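PDB 2O1C: dATP pyrophosphohydrolase from Escherichia coli, which probably hydrolyses dihydroneopterin triphosphate to the monophosphate and pyrophosphate for folate biosynthesis, using magnesium, and can also cleave nucleoside triphosphates, with a preference for dATP. Local coordinates for residues V5-V10 with H89-G94; V14-Q19 with Q37-S42; R23-Q28 with L119-L124. All coordinates share one frame; numbering follows the deposited sequence.

Contact 1: residues V5-V10 with H89-G94; sequences VYKRPV and HRYAPG. With PPV (pyrophosphate), chain G; SO4 (sulfate ion), chain E.
Lys-7 and Tyr-91 meet where two loops at the rim of the Nudix fold, 5-10 and 89-94, come together beside the pyrophosphate site. The close-packed part lies round Lys-7. Its N donates to Arg-90 O (2.8 Å), and its CB sits over the Tyr-91 ring, 3.8 Å from the centroid, a CH-pi contact. Beyond CG the lysine chain runs extended (chi2 -177°), which brings NZ up to pyrophosphate O22, doubtfully close. Arg-90 folds back at chi2 and chi3, laying one guanidinium face over Lys-7 CG; NH1 donates to Val-5 O at 2.8 Å, almost in the guanidinium plane, while NE donates to O3 of a sulfate ion, probably from the crystallisation liquor, at 2.7 Å. Replacing Arg-90 by an alanine is likely to leave Val-5 O without its in-plane NH1 donor and the sulfate without its NE-H bond. Lys-7 is substrate-binding by similarity, consistent with its place beside the pyrophosphate. The solvent side belongs to Tyr-6, an exposed ring with one face nevertheless covered closely by Ala-92 CA, 3.6 Å from the centroid, and Pro-93 CD near its hydroxyl. Between these halves a water donates to Lys-7 O and accepts from Ala-92 N at 2.9 Å.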
loop_
_atom_site.group_PDB
_atom_site.type_symbol
_atom_site.label_atom_id
_atom_site.label_comp_id
_atom_site.label_asym_id
_atom_site.label_seq_id
_atom_site.Cartn_x
_atom_site.Cartn_y
_atom_site.Cartn_z
ATOM N N VAL A 5 9.888 -9.386 -14.444
ATOM C CA VAL A 5 8.872 -8.917 -15.374
ATOM C C VAL A 5 8.430 -7.522 -14.967
ATOM O O VAL A 5 8.594 -7.126 -13.809
ATOM C CB VAL A 5 7.677 -9.896 -15.454
ATOM C CG1 VAL A 5 8.137 -11.221 -16.069
ATOM C CG2 VAL A 5 7.051 -10.118 -14.076
ATOM N N TYR A 6 7.904 -6.770 -15.928
ATOM C CA TYR A 6 7.445 -5.416 -15.668
ATOM C C TYR A 6 6.325 -5.415 -14.637
ATOM O O TYR A 6 5.509 -6.349 -14.582
ATOM C CB TYR A 6 6.958 -4.753 -16.959
ATOM C CG TYR A 6 8.041 -4.472 -17.984
ATOM C CD1 TYR A 6 9.153 -3.690 -17.662
ATOM C CD2 TYR A 6 7.949 -4.976 -19.284
ATOM C CE1 TYR A 6 10.143 -3.421 -18.602
ATOM C CE2 TYR A 6 8.942 -4.715 -20.230
ATOM C CZ TYR A 6 10.031 -3.934 -19.879
ATOM O OH TYR A 6 11.012 -3.662 -20.807
ATOM N N LYS A 7 6.313 -4.373 -13.815
ATOM C CA LYS A 7 5.175 -4.085 -12.955
ATOM C C LYS A 7 4.009 -3.701 -13.848
ATOM O O LYS A 7 4.186 -3.127 -14.922
ATOM C CB LYS A 7 5.487 -2.935 -12.001
ATOM C CG LYS A 7 6.571 -3.225 -10.981
ATOM C CD LYS A 7 6.764 -2.043 -10.033
ATOM C CE LYS A 7 7.869 -2.355 -9.026
ATOM N NZ LYS A 7 7.983 -1.297 -7.993
ATOM N N ARG A 8 2.807 -4.025 -13.400
ATOM C CA ARG A 8 1.604 -3.681 -14.142
ATOM C C ARG A 8 1.099 -2.331 -13.639
ATOM O O ARG A 8 1.100 -2.080 -12.425
ATOM C CB ARG A 8 0.553 -4.784 -13.996
ATOM C CG ARG A 8 1.132 -6.173 -14.274
ATOM C CD ARG A 8 0.195 -7.069 -15.064
ATOM N NE ARG A 8 0.632 -7.225 -16.454
ATOM C CZ ARG A 8 -0.088 -6.889 -17.519
ATOM N NH1 ARG A 8 -1.299 -6.376 -17.377
ATOM N NH2 ARG A 8 0.404 -7.073 -18.736
ATOM N N PRO A 9 0.698 -1.438 -14.567
ATOM C CA PRO A 9 0.181 -0.114 -14.213
ATOM C C PRO A 9 -1.291 -0.111 -13.740
ATOM O O PRO A 9 -2.006 0.878 -13.914
ATOM C CB PRO A 9 0.346 0.676 -15.509
ATOM C CG PRO A 9 0.149 -0.348 -16.575
ATOM C CD PRO A 9 0.726 -1.635 -16.033
ATOM N N VAL A 10 -1.714 -1.231 -13.172
ATOM C CA VAL A 10 -2.983 -1.365 -12.476
ATOM C C VAL A 10 -2.593 -1.926 -11.111
ATOM O O VAL A 10 -1.981 -2.986 -11.034
ATOM C CB VAL A 10 -3.918 -2.342 -13.214
ATOM C CG1 VAL A 10 -5.157 -2.636 -12.374
ATOM C CG2 VAL A 10 -4.315 -1.792 -14.583
ATOM N N HIS A 89 11.214 2.831 -14.448
ATOM C CA HIS A 89 12.056 1.801 -15.095
ATOM C C HIS A 89 11.519 0.375 -14.945
ATOM O O HIS A 89 11.852 -0.502 -15.747
ATOM C CB HIS A 89 13.479 1.864 -14.524
ATOM C CG HIS A 89 13.550 1.536 -13.066
ATOM N ND1 HIS A 89 13.057 2.376 -12.091
ATOM C CD2 HIS A 89 14.027 0.447 -12.416
ATOM C CE1 HIS A 89 13.240 1.828 -10.904
ATOM N NE2 HIS A 89 13.820 0.654 -11.071
ATOM N N ARG A 90 10.693 0.150 -13.920
ATOM C CA ARG A 90 10.117 -1.164 -13.674
ATOM C C ARG A 90 8.844 -1.436 -14.476
ATOM O O ARG A 90 8.284 -2.519 -14.382
ATOM C CB ARG A 90 9.861 -1.373 -12.177
ATOM C CG ARG A 90 11.144 -1.592 -11.344
ATOM C CD ARG A 90 11.778 -2.982 -11.589
ATOM N NE ARG A 90 10.992 -4.035 -10.940
ATOM C CZ ARG A 90 10.220 -4.922 -11.564
ATOM N NH1 ARG A 90 10.141 -4.954 -12.890
ATOM N NH2 ARG A 90 9.535 -5.809 -10.850
ATOM N N TYR A 91 8.383 -0.439 -15.226
ATOM C CA TYR A 91 7.189 -0.584 -16.081
ATOM C C TYR A 91 7.554 -0.697 -17.552
ATOM O O TYR A 91 8.655 -0.309 -17.973
ATOM C CB TYR A 91 6.206 0.572 -15.861
ATOM C CG TYR A 91 5.705 0.636 -14.432
ATOM C CD1 TYR A 91 6.490 1.208 -13.427
ATOM C CD2 TYR A 91 4.459 0.118 -14.089
ATOM C CE1 TYR A 91 6.040 1.254 -12.107
ATOM C CE2 TYR A 91 3.999 0.167 -12.769
ATOM C CZ TYR A 91 4.789 0.730 -11.797
ATOM O OH TYR A 91 4.322 0.760 -10.498
ATOM N N ALA A 92 6.637 -1.261 -18.331
ATOM C CA ALA A 92 6.870 -1.476 -19.756
ATOM C C ALA A 92 7.147 -0.166 -20.487
ATOM O O ALA A 92 6.682 0.887 -20.069
ATOM C CB ALA A 92 5.696 -2.219 -20.387
ATOM N N PRO A 93 7.925 -0.225 -21.585
ATOM C CA PRO A 93 8.206 0.994 -22.346
ATOM C C PRO A 93 6.925 1.775 -22.673
ATOM O O PRO A 93 5.932 1.190 -23.104
ATOM C CB PRO A 93 8.855 0.457 -23.625
ATOM C CG PRO A 93 9.523 -0.804 -23.187
ATOM C CD PRO A 93 8.585 -1.409 -22.176
ATOM N N GLY A 94 6.945 3.084 -22.436
ATOM C CA GLY A 94 5.807 3.949 -22.759
ATOM C C GLY A 94 4.842 4.152 -21.603
ATOM O O GLY A 94 4.043 5.089 -21.618
HETATM O O11 PPV G . 5.694 -4.670 -8.288
HETATM P P1 PPV G . 4.428 -4.018 -7.792
HETATM O O21 PPV G . 3.764 -3.076 -8.768
HETATM O O31 PPV G . 3.518 -5.066 -7.196
HETATM O OPP PPV G . 4.929 -3.092 -6.538
HETATM P P2 PPV G . 4.727 -1.500 -6.232
HETATM O O12 PPV G . 3.465 -1.041 -6.918
HETATM O O22 PPV G . 5.957 -0.786 -6.705
HETATM O O32 PPV G . 4.641 -1.471 -4.730
HETATM S S SO4 E . 11.223 -4.411 -7.157
HETATM O O1 SO4 E . 12.254 -4.387 -6.124
HETATM O O2 SO4 E . 10.487 -3.150 -7.123
HETATM O O3 SO4 E . 11.854 -4.568 -8.463
HETATM O O4 SO4 E . 10.315 -5.530 -6.919
HETATM O O HOH W 1 8.078 -7.999 -11.308
HETATM O O HOH W 2 4.093 -2.324 -17.386
HETATM O O HOH W 3 6.396 1.247 -8.594
#

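Contact 2: residues V14-Q19 with Q37-S42; sequences VVIYAQ and QSVTGS. With PPV (pyrophosphate), chain G.
A single antiparallel hydrogen-bonded pair, Val-14 with Val-39, bridges segments 14-19 and 37-42, which part beyond it toward Gln-19 and Gln-37, and a water carries the connection on. In this central part of the mixed Nudix sheet, Val-14 N donates to Val-39 O at 2.8 Å and 167°, whereas the return bond from Val-39 N to Val-14 O is longer, 3.3 Å, and more bent. One residue before Val-39, Ser-38 turns toward strand 10-18, its CB against Val-14 O and its OG beside Val-15 CG2. That buried hydroxyl donates to a water, which donates to Ile-16 O at 2.8 Å, an oxygen also bonded to Leu-25, and so bridges the strands where direct pairing has ended. On the face bearing Val-14 and Val-39, Ile-16 CD1 touches Val-39 CG2 (3.7 Å), beneath the Nudix-box helix 49-61 that carries Glu-56 and Glu-60, magnesium ligands by similarity. Past the pair lies the pyrophosphate site. Thr-40 OG1 stands between its backbone N and carbonyl carbon (chi1 60°); it accepts from Gln-37 NE2 and donates to pyrophosphate O32. The other phosphoryl group is held by Ser-42, whose N donates to pyrophosphate O31 at 2.6 Å and 166°.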
loop_
_atom_site.group_PDB
_atom_site.type_symbol
_atom_site.label_atom_id
_atom_site.label_comp_id
_atom_site.label_asym_id
_atom_site.label_seq_id
_atom_site.Cartn_x
_atom_site.Cartn_y
_atom_site.Cartn_z
ATOM N N VAL A 14 -3.315 -0.637 0.176
ATOM C CA VAL A 14 -4.015 -1.030 1.403
ATOM C C VAL A 14 -3.485 -0.189 2.557
ATOM O O VAL A 14 -2.342 -0.371 2.994
ATOM C CB VAL A 14 -3.858 -2.525 1.715
ATOM C CG1 VAL A 14 -4.737 -2.900 2.926
ATOM C CG2 VAL A 14 -4.210 -3.387 0.490
ATOM N N VAL A 15 -4.333 0.716 3.050
ATOM C CA VAL A 15 -4.002 1.522 4.215
ATOM C C VAL A 15 -4.261 0.692 5.466
ATOM O O VAL A 15 -5.402 0.479 5.867
ATOM C CB VAL A 15 -4.794 2.849 4.275
ATOM C CG1 VAL A 15 -4.447 3.619 5.551
ATOM C CG2 VAL A 15 -4.497 3.704 3.053
ATOM N N ILE A 16 -3.171 0.225 6.061
ATOM C CA ILE A 16 -3.219 -0.519 7.317
ATOM C C ILE A 16 -3.104 0.437 8.487
ATOM O O ILE A 16 -2.176 1.260 8.550
ATOM C CB ILE A 16 -2.091 -1.576 7.385
ATOM C CG1 ILE A 16 -2.225 -2.556 6.213
ATOM C CG2 ILE A 16 -2.092 -2.306 8.756
ATOM C CD1 ILE A 16 -1.030 -3.492 6.026
ATOM N N TYR A 17 -4.058 0.332 9.405
ATOM C CA TYR A 17 -3.993 1.100 10.649
ATOM C C TYR A 17 -4.471 0.284 11.855
ATOM O O TYR A 17 -5.007 -0.819 11.702
ATOM C CB TYR A 17 -4.771 2.410 10.496
ATOM C CG TYR A 17 -6.269 2.243 10.382
ATOM C CD1 TYR A 17 -6.870 1.973 9.154
ATOM C CD2 TYR A 17 -7.087 2.358 11.508
ATOM C CE1 TYR A 17 -8.252 1.825 9.046
ATOM C CE2 TYR A 17 -8.457 2.210 11.411
ATOM C CZ TYR A 17 -9.037 1.942 10.183
ATOM O OH TYR A 17 -10.407 1.794 10.108
ATOM N N ALA A 18 -4.241 0.823 13.053
ATOM C CA ALA A 18 -4.709 0.211 14.286
ATOM C C ALA A 18 -5.996 0.886 14.762
ATOM O O ALA A 18 -6.039 2.108 14.958
ATOM C CB ALA A 18 -3.634 0.292 15.347
ATOM N N GLN A 19 -7.041 0.089 14.929
ATOM C CA GLN A 19 -8.331 0.608 15.396
ATOM C C GLN A 19 -8.236 1.281 16.770
ATOM O O GLN A 19 -8.931 2.279 17.039
ATOM C CB GLN A 19 -9.385 -0.503 15.421
ATOM C CG GLN A 19 -10.736 -0.106 16.053
ATOM C CD GLN A 19 -11.440 1.050 15.335
ATOM O OE1 GLN A 19 -12.257 1.759 15.934
ATOM N NE2 GLN A 19 -11.141 1.231 14.054
ATOM N N GLN A 37 5.310 4.503 2.893
ATOM C CA GLN A 37 4.000 4.230 2.311
ATOM C C GLN A 37 3.259 3.132 3.060
ATOM O O GLN A 37 3.851 2.342 3.803
ATOM C CB GLN A 37 4.178 3.767 0.848
ATOM C CG GLN A 37 5.121 2.550 0.729
ATOM C CD GLN A 37 4.937 1.742 -0.545
ATOM O OE1 GLN A 37 5.528 0.665 -0.696
ATOM N NE2 GLN A 37 4.130 2.256 -1.477
ATOM N N SER A 38 1.957 3.076 2.812
ATOM C CA SER A 38 1.142 1.901 3.091
ATOM C C SER A 38 1.505 0.799 2.080
ATOM O O SER A 38 2.412 0.957 1.260
ATOM C CB SER A 38 -0.346 2.274 2.988
ATOM O OG SER A 38 -0.681 3.381 3.836
ATOM N N VAL A 39 0.806 -0.323 2.145
ATOM C CA VAL A 39 1.075 -1.452 1.252
ATOM C C VAL A 39 0.569 -1.154 -0.168
ATOM O O VAL A 39 -0.565 -0.721 -0.365
ATOM C CB VAL A 39 0.443 -2.741 1.822
ATOM C CG1 VAL A 39 0.348 -3.863 0.778
ATOM C CG2 VAL A 39 1.211 -3.196 3.058
ATOM N N THR A 40 1.436 -1.350 -1.154
ATOM C CA THR A 40 1.023 -1.234 -2.555
ATOM C C THR A 40 1.499 -2.427 -3.385
ATOM O O THR A 40 2.441 -3.135 -3.010
ATOM C CB THR A 40 1.572 0.049 -3.232
ATOM O OG1 THR A 40 3.010 0.052 -3.195
ATOM C CG2 THR A 40 1.039 1.304 -2.586
ATOM N N GLY A 41 0.856 -2.639 -4.530
ATOM C CA GLY A 41 1.371 -3.616 -5.487
ATOM C C GLY A 41 0.518 -3.735 -6.734
ATOM O O GLY A 41 -0.597 -3.228 -6.777
ATOM N N SER A 42 1.059 -4.413 -7.740
ATOM C CA SER A 42 0.354 -4.666 -9.011
ATOM C C SER A 42 -0.754 -5.696 -8.878
ATOM O O SER A 42 -0.608 -6.674 -8.140
ATOM C CB SER A 42 1.345 -5.173 -10.063
ATOM O OG SER A 42 2.215 -4.137 -10.481
HETATM O O11 PPV G . 5.694 -4.670 -8.288
HETATM P P1 PPV G . 4.428 -4.018 -7.792
HETATM O O21 PPV G . 3.764 -3.076 -8.768
HETATM O O31 PPV G . 3.518 -5.066 -7.196
HETATM O OPP PPV G . 4.929 -3.092 -6.538
HETATM P P2 PPV G . 4.727 -1.500 -6.232
HETATM O O12 PPV G . 3.465 -1.041 -6.918
HETATM O O22 PPV G . 5.957 -0.786 -6.705
HETATM O O32 PPV G . 4.641 -1.471 -4.730
HETATM O O HOH W 4 -0.743 1.800 6.174
#

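Contact 3: residues R23-Q28 with L119-L124; sequences RVLMLQ and LAYKWL
Leu-25 lies over one face of the Trp-123 indole, its CG 3.9 Å from the centroid of the six-membered ring and only 16° off the normal, a CH-pi contact. Its CD2 branch reaches the other way, to Tyr-121 CD2 at 3.7 Å, and so bridges the two aromatic side chains. Next along the same face, Leu-27 puts CD2 against Tyr-121 CB. A chi1 of 78° swings the Tyr-121 ring to the Leu-25 side, which is why Leu-27 meets this residue at CB. On the reverse face the two segments touch more lightly: Met-26 CG approaches Leu-124 CD1 at 4.2 Å. At the far end the amide oxygen of Gln-28, OE1, lies against the CB atoms of Leu-119 and Ala-120, while its NE2 is bonded to Pro-33 O.

These side chains are set in register by an antiparallel ladder between strands 23-28 and 121-125, the latter an outermost strand of the Nudix sheet. Val-24 with Leu-124 and Met-26 with Lys-122 are hydrogen-bonded pairs; Met-26 N donates to Lys-122 O at 2.8 Å and 172°. Beyond the last bridge, Gln-28 N still donates to Ala-120 O, and Leu-119 N to Gln-28 O at 2.7 Å. Further out, Trp-123 NE1 is fixed by Arg-111 O, and Arg-23 extends past the Leu-124 backbone to a salt bridge with Glu-110. Helices 126-132 and 136-147 cover Val-24 on the face it shares with Met-26, and on the other face Leu-27 touches Val-39 of the neighbouring strand.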
loop_
_atom_site.group_PDB
_atom_site.type_symbol
_atom_site.label_atom_id
_atom_site.label_comp_id
_atom_site.label_asym_id
_atom_site.label_seq_id
_atom_site.Cartn_x
_atom_site.Cartn_y
_atom_site.Cartn_z
ATOM N N ARG A 23 -3.184 4.804 14.761
ATOM C CA ARG A 23 -1.911 5.029 14.091
ATOM C C ARG A 23 -1.883 4.200 12.812
ATOM O O ARG A 23 -2.529 3.149 12.727
ATOM C CB ARG A 23 -0.712 4.724 14.996
ATOM C CG ARG A 23 -0.497 5.729 16.160
ATOM C CD ARG A 23 0.920 5.631 16.711
ATOM N NE ARG A 23 1.156 6.394 17.933
ATOM C CZ ARG A 23 0.807 5.991 19.155
ATOM N NH1 ARG A 23 0.180 4.830 19.332
ATOM N NH2 ARG A 23 1.072 6.757 20.210
ATOM N N VAL A 24 -1.135 4.709 11.840
ATOM C CA VAL A 24 -1.022 4.155 10.486
ATOM C C VAL A 24 0.346 3.498 10.330
ATOM O O VAL A 24 1.376 4.047 10.756
ATOM C CB VAL A 24 -1.209 5.259 9.429
ATOM C CG1 VAL A 24 -1.055 4.710 7.993
ATOM C CG2 VAL A 24 -2.585 5.949 9.610
ATOM N N LEU A 25 0.327 2.310 9.729
ATOM C CA LEU A 25 1.526 1.530 9.476
ATOM C C LEU A 25 2.251 2.070 8.240
ATOM O O LEU A 25 1.759 1.934 7.138
ATOM C CB LEU A 25 1.147 0.062 9.232
ATOM C CG LEU A 25 2.096 -1.087 9.632
ATOM C CD1 LEU A 25 1.975 -2.266 8.668
ATOM C CD2 LEU A 25 3.557 -0.714 9.856
ATOM N N MET A 26 3.416 2.678 8.440
ATOM C CA MET A 26 4.188 3.230 7.325
ATOM C C MET A 26 5.469 2.427 7.098
ATOM O O MET A 26 6.150 2.030 8.048
ATOM C CB MET A 26 4.454 4.724 7.537
ATOM C CG MET A 26 3.148 5.555 7.604
ATOM S SD MET A 26 2.123 5.390 6.121
ATOM C CE MET A 26 3.041 6.460 5.007
ATOM N N LEU A 27 5.758 2.158 5.826
ATOM C CA LEU A 27 6.806 1.229 5.436
ATOM C C LEU A 27 7.779 1.918 4.486
ATOM O O LEU A 27 7.360 2.548 3.499
ATOM C CB LEU A 27 6.186 0.007 4.738
ATOM C CG LEU A 27 5.149 -0.808 5.517
ATOM C CD1 LEU A 27 4.206 -1.535 4.576
ATOM C CD2 LEU A 27 5.838 -1.791 6.451
ATOM N N GLN A 28 9.066 1.748 4.769
ATOM C CA GLN A 28 10.146 2.384 4.026
ATOM C C GLN A 28 10.557 1.550 2.808
ATOM O O GLN A 28 11.036 0.421 2.929
ATOM C CB GLN A 28 11.349 2.661 4.942
ATOM C CG GLN A 28 12.464 3.494 4.281
ATOM C CD GLN A 28 13.735 3.616 5.125
ATOM O OE1 GLN A 28 14.011 2.800 6.001
ATOM N NE2 GLN A 28 14.521 4.633 4.835
ATOM N N LEU A 119 12.437 -1.596 4.065
ATOM C CA LEU A 119 13.640 -1.450 4.872
ATOM C C LEU A 119 13.354 -1.324 6.370
ATOM O O LEU A 119 14.216 -1.608 7.223
ATOM C CB LEU A 119 14.416 -0.238 4.387
ATOM C CG LEU A 119 14.935 -0.285 2.944
ATOM C CD1 LEU A 119 15.635 1.022 2.637
ATOM C CD2 LEU A 119 15.890 -1.466 2.695
ATOM N N ALA A 120 12.136 -0.901 6.680
ATOM C CA ALA A 120 11.772 -0.481 8.026
ATOM C C ALA A 120 10.286 -0.193 8.080
ATOM O O ALA A 120 9.635 -0.053 7.047
ATOM C CB ALA A 120 12.539 0.771 8.411
ATOM N N TYR A 121 9.755 -0.098 9.299
ATOM C CA TYR A 121 8.384 0.341 9.508
ATOM C C TYR A 121 8.259 1.249 10.731
ATOM O O TYR A 121 9.078 1.205 11.660
ATOM C CB TYR A 121 7.423 -0.857 9.624
ATOM C CG TYR A 121 7.469 -1.527 10.973
ATOM C CD1 TYR A 121 8.459 -2.464 11.275
ATOM C CD2 TYR A 121 6.532 -1.214 11.960
ATOM C CE1 TYR A 121 8.518 -3.070 12.531
ATOM C CE2 TYR A 121 6.583 -1.814 13.212
ATOM C CZ TYR A 121 7.573 -2.742 13.485
ATOM O OH TYR A 121 7.627 -3.341 14.721
ATOM N N LYS A 122 7.221 2.074 10.703
ATOM C CA LYS A 122 6.871 2.957 11.810
ATOM C C LYS A 122 5.358 2.971 11.955
ATOM O O LYS A 122 4.636 2.933 10.959
ATOM C CB LYS A 122 7.378 4.379 11.541
ATOM C CG LYS A 122 8.862 4.565 11.751
ATOM C CD LYS A 122 9.246 6.039 11.690
ATOM C CE LYS A 122 10.707 6.243 12.064
ATOM N NZ LYS A 122 11.638 5.936 10.942
ATOM N N TRP A 123 4.885 3.014 13.202
ATOM C CA TRP A 123 3.491 3.318 13.499
ATOM C C TRP A 123 3.409 4.816 13.793
ATOM O O TRP A 123 4.069 5.313 14.710
ATOM C CB TRP A 123 2.997 2.510 14.699
ATOM C CG TRP A 123 2.742 1.043 14.417
ATOM C CD1 TRP A 123 3.555 -0.007 14.748
ATOM C CD2 TRP A 123 1.593 0.468 13.766
ATOM N NE1 TRP A 123 2.990 -1.189 14.344
ATOM C CE2 TRP A 123 1.792 -0.931 13.733
ATOM C CE3 TRP A 123 0.427 0.999 13.202
ATOM C CZ2 TRP A 123 0.864 -1.807 13.165
ATOM C CZ3 TRP A 123 -0.504 0.127 12.643
ATOM C CH2 TRP A 123 -0.275 -1.264 12.630
ATOM N N LEU A 124 2.625 5.540 13.003
ATOM C CA LEU A 124 2.557 6.991 13.157
ATOM C C LEU A 124 1.126 7.481 13.272
ATOM O O LEU A 124 0.234 6.929 12.620
ATOM C CB LEU A 124 3.226 7.673 11.958
ATOM C CG LEU A 124 4.725 7.436 11.728
ATOM C CD1 LEU A 124 5.138 8.035 10.398
ATOM C CD2 LEU A 124 5.580 7.982 12.863
#

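From the N terminus, the chain enters through 5-10, the first half of contact 1, whose loop closes only at 89-94, after the Nudix-box helix and strand 72-82. Contact 2 forms wholly within that loop, returning 37-42 to 14-19. Between its two segments runs 23-28, which pairs only later in the chain, with 119-124, in contact 3; contact 3 therefore crosses both of the others. Contacts 1 and 2 share the pyrophosphate and meet directly, Arg-8 N lying 3.0 Å from Ser-42 OG. Contacts 2 and 3 belong to one sheet, probably hydrogen-bonded from Leu-27 N to Gln-37 O, whereas contacts 1 and 3 lie on opposite sides of the chain's centre, about 11 Å apart at their nearest atoms.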